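Local coordinates for protein putative phthiocerol dimycocerosate transporter LppX (Mycobacterium tuberculosis, PDB 2BYO) that probably takes part in carrying phthiocerol dimycocerosates, lipids of the mycobacterial cell wall, from the cell membrane to the outer membrane, at residues G89-V94 against W100-S105; G73-T76 against G82-F85; V51-G56 against M158-A163. All coordinates share one frame; numbering follows the deposited sequence.

Interaction 1 (G89-V94 against W100-S105). With MLT (D-malate), chain M; OAA (oxaloacetate ion), chain L.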
loop_
_atom_site.group_PDB
_atom_site.type_symbol
_atom_site.label_atom_id
_atom_site.label_comp_id
_atom_site.label_asym_id
_atom_site.label_seq_id
_atom_site.Cartn_x
_atom_site.Cartn_y
_atom_site.Cartn_z
ATOM N N GLY A 89 6.972 6.684 16.077
ATOM C CA GLY A 89 8.389 6.948 15.859
ATOM C C GLY A 89 8.918 5.974 14.819
ATOM O O GLY A 89 8.359 5.856 13.731
ATOM N N ASP A 90 9.973 5.246 15.171
ATOM C CA ASP A 90 10.582 4.283 14.257
ATOM C C ASP A 90 9.919 2.900 14.331
ATOM O O ASP A 90 10.140 2.059 13.468
ATOM C CB ASP A 90 12.077 4.169 14.575
ATOM C CG ASP A 90 12.831 3.320 13.570
ATOM O OD1 ASP A 90 12.779 3.627 12.360
ATOM O OD2 ASP A 90 13.484 2.349 13.999
ATOM N N ASN A 91 9.091 2.668 15.343
ATOM C CA ASN A 91 8.622 1.319 15.642
ATOM C C ASN A 91 7.302 0.939 14.992
ATOM O O ASN A 91 6.348 1.706 15.013
ATOM C CB ASN A 91 8.514 1.140 17.147
ATOM C CG ASN A 91 9.840 1.326 17.837
ATOM O OD1 ASN A 91 10.873 0.860 17.352
ATOM N ND2 ASN A 91 9.829 2.031 18.963
ATOM N N ILE A 92 7.280 -0.259 14.418
ATOM C CA ILE A 92 6.065 -0.923 13.954
ATOM C C ILE A 92 5.755 -1.985 14.999
ATOM O O ILE A 92 6.587 -2.857 15.244
ATOM C CB ILE A 92 6.293 -1.596 12.582
ATOM C CG1 ILE A 92 6.628 -0.535 11.520
ATOM C CG2 ILE A 92 5.079 -2.414 12.160
ATOM C CD1 ILE A 92 7.221 -1.116 10.237
ATOM N N SER A 93 4.575 -1.903 15.611
ATOM C CA SER A 93 4.218 -2.734 16.770
ATOM C C SER A 93 2.805 -3.329 16.679
ATOM O O SER A 93 1.926 -2.773 16.016
ATOM C CB SER A 93 4.300 -1.897 18.043
ATOM O OG SER A 93 5.607 -1.382 18.252
ATOM N N VAL A 94 2.617 -4.464 17.356
ATOM C CA VAL A 94 1.313 -5.119 17.526
ATOM C C VAL A 94 1.128 -5.487 19.004
ATOM O O VAL A 94 2.100 -5.683 19.722
ATOM C CB VAL A 94 1.142 -6.402 16.656
ATOM C CG1 VAL A 94 1.142 -6.057 15.190
ATOM C CG2 VAL A 94 2.222 -7.433 16.953
ATOM N N TRP A 100 2.527 -5.097 24.082
ATOM C CA TRP A 100 3.004 -4.622 22.787
ATOM C C TRP A 100 4.339 -5.264 22.435
ATOM O O TRP A 100 5.205 -5.359 23.275
ATOM C CB TRP A 100 3.169 -3.098 22.824
ATOM C CG TRP A 100 1.862 -2.402 22.800
ATOM C CD1 TRP A 100 1.178 -1.887 23.866
ATOM C CD2 TRP A 100 1.058 -2.162 21.648
ATOM N NE1 TRP A 100 -0.005 -1.332 23.436
ATOM C CE2 TRP A 100 -0.102 -1.494 22.080
ATOM C CE3 TRP A 100 1.209 -2.446 20.285
ATOM C CZ2 TRP A 100 -1.098 -1.100 21.200
ATOM C CZ3 TRP A 100 0.221 -2.063 19.417
ATOM C CH2 TRP A 100 -0.922 -1.394 19.872
ATOM N N SER A 101 4.494 -5.708 21.191
ATOM C CA SER A 101 5.795 -6.132 20.695
ATOM C C SER A 101 6.083 -5.459 19.355
ATOM O O SER A 101 5.173 -5.200 18.572
ATOM C CB SER A 101 5.864 -7.652 20.562
ATOM O OG SER A 101 4.901 -8.111 19.643
ATOM N N ASN A 102 7.360 -5.176 19.118
ATOM C CA ASN A 102 7.829 -4.555 17.886
ATOM C C ASN A 102 8.089 -5.603 16.811
ATOM O O ASN A 102 8.879 -6.517 17.019
ATOM C CB ASN A 102 9.125 -3.778 18.155
ATOM C CG ASN A 102 8.928 -2.613 19.122
ATOM O OD1 ASN A 102 7.899 -1.943 19.104
ATOM N ND2 ASN A 102 9.923 -2.364 19.956
ATOM N N LEU A 103 7.422 -5.467 15.667
ATOM C CA LEU A 103 7.647 -6.354 14.515
ATOM C C LEU A 103 8.784 -5.851 13.644
ATOM O O LEU A 103 9.444 -6.626 12.935
ATOM C CB LEU A 103 6.384 -6.475 13.664
ATOM C CG LEU A 103 5.156 -7.088 14.336
ATOM C CD1 LEU A 103 4.043 -7.215 13.327
ATOM C CD2 LEU A 103 5.476 -8.439 14.946
ATOM N N GLY A 104 9.012 -4.549 13.674
ATOM C CA GLY A 104 10.037 -3.988 12.844
ATOM C C GLY A 104 10.270 -2.528 13.092
ATOM O O GLY A 104 9.595 -1.897 13.905
ATOM N N SER A 105 11.253 -2.016 12.367
ATOM C CA SER A 105 11.699 -0.648 12.471
ATOM C C SER A 105 11.632 -0.027 11.087
ATOM O O SER A 105 12.044 -0.643 10.106
ATOM C CB SER A 105 13.136 -0.610 12.995
ATOM O OG SER A 105 13.844 0.495 12.467
HETATM C C1 MLT M . 13.857 -5.082 14.083
HETATM O O1 MLT M . 13.934 -4.019 13.437
HETATM O O2 MLT M . 13.578 -5.027 15.304
HETATM C C2 MLT M . 14.074 -6.407 13.399
HETATM O O3 MLT M . 15.103 -6.345 12.427
HETATM C C3 MLT M . 12.755 -6.894 12.799
HETATM C C4 MLT M . 12.497 -6.394 11.393
HETATM O O4 MLT M . 12.611 -5.176 11.085
HETATM O O5 MLT M . 12.138 -7.220 10.515
HETATM O O1 OAA L . -4.543 0.404 18.157
HETATM O O2 OAA L . -3.110 1.277 19.525
HETATM O O4 OAA L . -7.109 0.519 21.684
HETATM O O5 OAA L . -6.077 2.368 22.227
HETATM O O3 OAA L . -4.649 -0.512 22.839
HETATM C C1 OAA L . -4.087 0.520 19.324
HETATM C C2 OAA L . -4.681 -0.289 20.463
HETATM C C3 OAA L . -4.754 0.439 21.803
HETATM C C4 OAA L . -6.051 1.150 21.910
#

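Interaction 2 (G73-T76 against G82-F85). With OAA (oxaloacetate ion), chain L.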
loop_
_atom_site.group_PDB
_atom_site.type_symbol
_atom_site.label_atom_id
_atom_site.label_comp_id
_atom_site.label_asym_id
_atom_site.label_seq_id
_atom_site.Cartn_x
_atom_site.Cartn_y
_atom_site.Cartn_z
ATOM N N GLY A 73 -4.286 1.232 14.191
ATOM C CA GLY A 73 -5.407 0.478 13.684
ATOM C C GLY A 73 -5.417 -0.945 14.197
ATOM O O GLY A 73 -4.989 -1.220 15.319
ATOM N N VAL A 74 -5.875 -1.848 13.338
ATOM C CA VAL A 74 -6.066 -3.246 13.695
ATOM C C VAL A 74 -5.539 -4.096 12.547
ATOM O O VAL A 74 -5.514 -3.645 11.397
ATOM C CB VAL A 74 -7.556 -3.528 14.007
ATOM C CG1 VAL A 74 -8.421 -3.408 12.767
ATOM C CG2 VAL A 74 -7.729 -4.869 14.640
ATOM N N CYS A 75 -5.084 -5.303 12.865
ATOM C CA CYS A 75 -4.524 -6.188 11.856
ATOM C C CYS A 75 -4.777 -7.650 12.175
ATOM O O CYS A 75 -5.218 -8.000 13.270
ATOM C CB CYS A 75 -3.017 -5.938 11.690
ATOM S SG CYS A 75 -1.959 -6.495 13.019
ATOM N N THR A 76 -4.514 -8.483 11.184
ATOM C CA THR A 76 -4.466 -9.921 11.357
ATOM C C THR A 76 -2.983 -10.266 11.310
ATOM O O THR A 76 -2.321 -10.008 10.295
ATOM C CB THR A 76 -5.251 -10.652 10.246
ATOM O OG1 THR A 76 -6.640 -10.305 10.340
ATOM C CG2 THR A 76 -5.109 -12.167 10.376
ATOM N N GLY A 82 -8.046 -9.073 14.850
ATOM C CA GLY A 82 -8.339 -8.029 15.834
ATOM C C GLY A 82 -7.141 -7.614 16.672
ATOM O O GLY A 82 -7.289 -7.208 17.821
ATOM N N VAL A 83 -5.946 -7.741 16.093
ATOM C CA VAL A 83 -4.688 -7.420 16.778
ATOM C C VAL A 83 -4.405 -5.928 16.640
ATOM O O VAL A 83 -4.215 -5.432 15.528
ATOM C CB VAL A 83 -3.518 -8.219 16.163
ATOM C CG1 VAL A 83 -2.186 -7.771 16.737
ATOM C CG2 VAL A 83 -3.735 -9.701 16.376
ATOM N N PRO A 84 -4.388 -5.192 17.759
ATOM C CA PRO A 84 -4.091 -3.767 17.620
ATOM C C PRO A 84 -2.711 -3.526 16.995
ATOM O O PRO A 84 -1.768 -4.272 17.274
ATOM C CB PRO A 84 -4.132 -3.254 19.060
ATOM C CG PRO A 84 -4.891 -4.295 19.829
ATOM C CD PRO A 84 -4.624 -5.580 19.158
ATOM N N PHE A 85 -2.618 -2.479 16.178
ATOM C CA PHE A 85 -1.450 -2.209 15.333
ATOM C C PHE A 85 -1.097 -0.743 15.456
ATOM O O PHE A 85 -1.982 0.101 15.434
ATOM C CB PHE A 85 -1.773 -2.534 13.858
ATOM C CG PHE A 85 -0.716 -2.069 12.876
ATOM C CD1 PHE A 85 0.298 -2.928 12.465
ATOM C CD2 PHE A 85 -0.723 -0.778 12.383
ATOM C CE1 PHE A 85 1.281 -2.509 11.577
ATOM C CE2 PHE A 85 0.266 -0.344 11.481
ATOM C CZ PHE A 85 1.265 -1.214 11.082
HETATM O O1 OAA L . -4.543 0.404 18.157
HETATM O O2 OAA L . -3.110 1.277 19.525
HETATM O O4 OAA L . -7.109 0.519 21.684
HETATM O O5 OAA L . -6.077 2.368 22.227
HETATM O O3 OAA L . -4.649 -0.512 22.839
HETATM C C1 OAA L . -4.087 0.520 19.324
HETATM C C2 OAA L . -4.681 -0.289 20.463
HETATM C C3 OAA L . -4.754 0.439 21.803
HETATM C C4 OAA L . -6.051 1.150 21.910
HETATM O O HOH W 1 -8.272 -8.370 11.871
#

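Interaction 3 (V51-G56 against M158-A163). With ZN (zinc ion), chain E; LNL (alpha-linolenic acid), chain K.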
loop_
_atom_site.group_PDB
_atom_site.type_symbol
_atom_site.label_atom_id
_atom_site.label_comp_id
_atom_site.label_asym_id
_atom_site.label_seq_id
_atom_site.Cartn_x
_atom_site.Cartn_y
_atom_site.Cartn_z
ATOM N N VAL A 51 1.363 -14.586 1.771
ATOM C CA VAL A 51 2.211 -13.414 1.751
ATOM C C VAL A 51 2.984 -13.381 3.066
ATOM O O VAL A 51 2.392 -13.229 4.135
ATOM C CB VAL A 51 1.362 -12.136 1.600
ATOM C CG1 VAL A 51 2.217 -10.885 1.799
ATOM C CG2 VAL A 51 0.668 -12.124 0.233
ATOM N N ASP A 52 4.302 -13.531 2.975
ATOM C CA ASP A 52 5.182 -13.586 4.145
ATOM C C ASP A 52 6.011 -12.306 4.305
ATOM O O ASP A 52 6.829 -12.209 5.217
ATOM C CB ASP A 52 6.134 -14.785 4.015
ATOM C CG ASP A 52 5.421 -16.126 4.125
ATOM O OD1 ASP A 52 4.538 -16.277 5.001
ATOM O OD2 ASP A 52 5.769 -17.056 3.360
ATOM N N SER A 53 5.794 -11.331 3.428
ATOM C CA SER A 53 6.657 -10.155 3.342
ATOM C C SER A 53 6.146 -8.929 4.100
ATOM O O SER A 53 6.758 -7.865 4.028
ATOM C CB SER A 53 6.871 -9.787 1.873
ATOM O OG SER A 53 5.647 -9.459 1.240
ATOM N N LEU A 54 5.036 -9.060 4.819
ATOM C CA LEU A 54 4.527 -7.950 5.623
ATOM C C LEU A 54 4.694 -8.223 7.114
ATOM O O LEU A 54 3.828 -7.881 7.914
ATOM C CB LEU A 54 3.059 -7.673 5.289
ATOM C CG LEU A 54 2.725 -7.399 3.824
ATOM C CD1 LEU A 54 1.235 -7.164 3.697
ATOM C CD2 LEU A 54 3.512 -6.209 3.288
ATOM N N LEU A 55 5.817 -8.839 7.476
ATOM C CA LEU A 55 6.155 -9.111 8.874
ATOM C C LEU A 55 5.138 -10.015 9.587
ATOM O O LEU A 55 5.001 -9.948 10.812
ATOM C CB LEU A 55 6.324 -7.792 9.650
ATOM C CG LEU A 55 7.238 -6.729 9.038
ATOM C CD1 LEU A 55 7.217 -5.468 9.887
ATOM C CD2 LEU A 55 8.644 -7.252 8.900
ATOM N N GLY A 56 4.443 -10.859 8.822
ATOM C CA GLY A 56 3.434 -11.777 9.368
ATOM C C GLY A 56 2.011 -11.228 9.400
ATOM O O GLY A 56 1.081 -11.924 9.829
ATOM N N MET A 158 11.198 -4.588 -3.018
ATOM C CA MET A 158 10.935 -3.602 -1.971
ATOM C C MET A 158 9.726 -4.003 -1.130
ATOM O O MET A 158 9.683 -3.744 0.074
ATOM C CB MET A 158 10.730 -2.213 -2.577
ATOM C CG MET A 158 12.014 -1.610 -3.153
ATOM S SD MET A 158 11.759 -0.051 -4.025
ATOM C CE MET A 158 10.666 0.825 -2.898
ATOM N N LEU A 159 8.770 -4.660 -1.779
ATOM C CA LEU A 159 7.544 -5.150 -1.150
ATOM C C LEU A 159 7.676 -6.604 -0.681
ATOM O O LEU A 159 7.115 -6.988 0.347
ATOM C CB LEU A 159 6.413 -5.059 -2.171
ATOM C CG LEU A 159 5.018 -4.640 -1.726
ATOM C CD1 LEU A 159 5.061 -3.580 -0.629
ATOM C CD2 LEU A 159 4.282 -4.139 -2.954
ATOM N N ASP A 160 8.404 -7.404 -1.459
ATOM C CA ASP A 160 8.547 -8.839 -1.230
ATOM C C ASP A 160 10.008 -9.192 -1.539
ATOM O O ASP A 160 10.333 -9.492 -2.688
ATOM C CB ASP A 160 7.557 -9.610 -2.124
ATOM C CG ASP A 160 7.705 -11.130 -2.036
ATOM O OD1 ASP A 160 8.109 -11.658 -0.975
ATOM O OD2 ASP A 160 7.416 -11.806 -3.056
ATOM N N PRO A 161 10.891 -9.148 -0.512
ATOM C CA PRO A 161 12.344 -9.282 -0.708
ATOM C C PRO A 161 12.797 -10.524 -1.475
ATOM O O PRO A 161 13.887 -10.515 -2.053
ATOM C CB PRO A 161 12.894 -9.320 0.727
ATOM C CG PRO A 161 11.873 -8.633 1.548
ATOM C CD PRO A 161 10.555 -8.964 0.915
ATOM N N GLY A 162 11.986 -11.580 -1.457
ATOM C CA GLY A 162 12.301 -12.824 -2.158
ATOM C C GLY A 162 11.897 -12.850 -3.624
ATOM O O GLY A 162 12.150 -13.835 -4.309
ATOM N N ALA A 163 11.273 -11.775 -4.106
ATOM C CA ALA A 163 10.787 -11.711 -5.487
ATOM C C ALA A 163 11.914 -11.910 -6.503
ATOM O O ALA A 163 12.959 -11.267 -6.412
ATOM C CB ALA A 163 10.072 -10.377 -5.740
HETATM ZN ZN ZN E . 8.581 -13.191 0.296
HETATM O O1 LNL K . 5.182 1.183 6.996
HETATM C C1 LNL K . 4.109 1.214 7.646
HETATM O O2 LNL K . 3.540 0.167 8.033
HETATM C C2 LNL K . 3.495 2.558 7.996
HETATM C C3 LNL K . 2.397 2.959 7.018
HETATM C C4 LNL K . 1.059 2.273 7.319
HETATM C C5 LNL K . 0.614 1.214 6.298
HETATM C C6 LNL K . 0.761 1.635 4.824
HETATM C C7 LNL K . 0.875 0.411 3.911
HETATM C C8 LNL K . 2.319 -0.062 3.708
HETATM C C9 LNL K . 2.543 -0.656 2.315
HETATM C C10 LNL K . 2.736 -2.171 2.312
HETATM C C11 LNL K . 1.429 -2.851 1.955
HETATM C C12 LNL K . 0.944 -2.922 0.707
HETATM C C13 LNL K . 1.645 -2.347 -0.509
HETATM C C14 LNL K . 0.660 -2.090 -1.649
HETATM C C15 LNL K . 0.506 -3.265 -2.616
HETATM C C16 LNL K . 0.314 -2.788 -4.056
HETATM C C17 LNL K . 1.622 -2.297 -4.683
HETATM C C18 LNL K . 1.485 -1.956 -6.155
HETATM O O HOH W 2 9.277 -14.376 -1.384
#

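Interaction 1 (G89-V94 against W100-S105)
Val94 and Leu103 meet at about a right angle on the apolar face of this beta hairpin, with Val94 CG1 3.6 Å from Leu103 CD1. The valine's chi1 of -65° turns CG1 beside its own N, and both of its methyls bear on the leucine. Compact branched residues suit this side, where Val94 also packs on Cys75 and Val83, and Ile92 reaches bound alpha-linolenic acid. The backbones are closely tied here: Val94 and Ser101 form an antiparallel hydrogen-bonded pair, with Ser101 N 2.8 Å from Val94 O. Beyond it, Leu103 and Gly104 both face Ile92, a classic beta bulge. Ile92 O accepts from Leu103 N (2.8 Å) and, weakly, from Gly104 N (3.3 Å), while Ile92 N donates to Gly104 O. With no side chain, Gly104 lets D-malate O4 come within 3.3 Å of its CA.

The reverse face is polar and more open to solvent. Ser93 OG donates to Asn102 OD1 at 2.5 Å, in the carbonyl plane, and the amides of Asn91 and Asn102 stack with planes 22° apart. Trp100 brings its ring alongside the strand, CE3 3.3 Å from Val94 C in an oblique approach. The far edge of the indole faces oxaloacetate, and Arg86 adds a cation-pi contact. At the other end Ser105 OG donates to Asp90 OD2, although the modelled separation is doubtfully short. Ser105 is also the N-cap of helix 106-112, and Asp90 OD1 accepts from Ser107 N, so the carboxylate probably gains from the positive end of the helix dipole.

Interaction 2 (G73-T76 against G82-F85)
Cys75 lays its sulfur over the side of Val83, SG standing 3.9 Å from Val83 CB, and reaches on toward the root of Phe85, whose CB is 4.1 Å away. Its chi1 of 72° sets SG between the backbone N and the carbonyl carbon, which brings the sulfur up on the face shared with these two residues. It also makes a sulfur-aromatic contact with Phe85, the ring centroid lying 5.5 Å off in an oblique direction. A small, polarisable thiol suits this buried spot between a branched side chain and a ring.

The backbone ladder is antiparallel and regular. Cys75 and Val83 form one hydrogen-bonded pair, with Cys75 N 2.8 Å from Val83 O, and Gly73 and Phe85 form the next. The bonds differ in aim: Val83 N lies in the carbonyl plane of Cys75, whereas Phe85 N sits above that of Gly73, away from a lone pair. Between them Val74 faces Pro84 in a non-hydrogen-bonded pair, where the pairing with Val74 asks for no N-H from Pro84.

On the Val74 face the packing is close at one point, where Val74 CG2 presses on Gly82 CA at 3.4 Å. Gly82 has a positive phi, which favours glycine, and a water joins its N to Thr76 OG1. Pro84 CB is 3.3 Å from oxaloacetate C2, in a pocket that Gly73 and Phe85 also line.

Strand 57-65 flanks Gly73-Thr76, with Phe85 also reaching its Ile57 and Val62, while strand 91-96 flanks the other strand, where Pro84 has its backbone bond to Lys95 and Ile92 packs on Phe85, which itself touches bound alpha-linolenic acid.

Interaction 3 (V51-G56 against M158-A163)
Ser53 carries the contact, handing its hydroxyl to the weakly bonded helical stretch around 158-159: OG donates to Leu159 O at 3.0 Å, tilted 26° from the carbonyl plane. With chi1 at 62° the oxygen lies between the serine's own N and carbonyl carbon. The bond from CA to CB points toward the other segment, which puts CB 3.6 Å from Asp160 OD1 and 3.9 Å from Pro161 CD, so a short side chain fits here, its one polar atom satisfied by a backbone carbonyl. Asp160 OD1 in turn binds a zinc ion at 2.0 Å, with a water as a further ligand 2.2 Å from the metal. Asp160 also opens a type I beta turn closed by Ala163 N on Asp160 O, and proline suits the second position of such a turn.

The fold is a U-shaped beta half-barrel around a large hydrophobic cavity, and the two segments meet close to its lipid. Accordingly Leu54, next along, directs CD2 to within 4.2 Å of C11 of alpha-linolenic acid, while Leu159 CD1 touches C13 of the same chain at 3.6 Å. Arg113 ties the two segments together, giving a hydrogen bond to Ser53 O and a weak one to Met158 O. Leu55 takes no part here and touches D-malate instead, and Gly56, whose backbone angles call for glycine, leads into strand 57-65.

Interactions 1 and 2 belong to one antiparallel sheet and share a boundary: strands 83-88 and 91-96 are neighbours, so Val94 CB packs 3.6 Å from Val83 CG1. Both are ladders of backbone bonds touching oxaloacetate, but the outer face of interaction 1 is polar (Asn91, Ser93, Asn102) and that of interaction 2 is Val74 and Pro84. All three contacts are partly buried. Interaction 3 is smaller and joins a loop to the end region of helix 153-159, with a single side-chain hydrogen bond and a zinc-bound carboxylate in place of a ladder. It spans about a hundred residues, within which the other two are nested, and meets interaction 1 where Leu103 CD1 approaches Leu55 O at 3.8 Å.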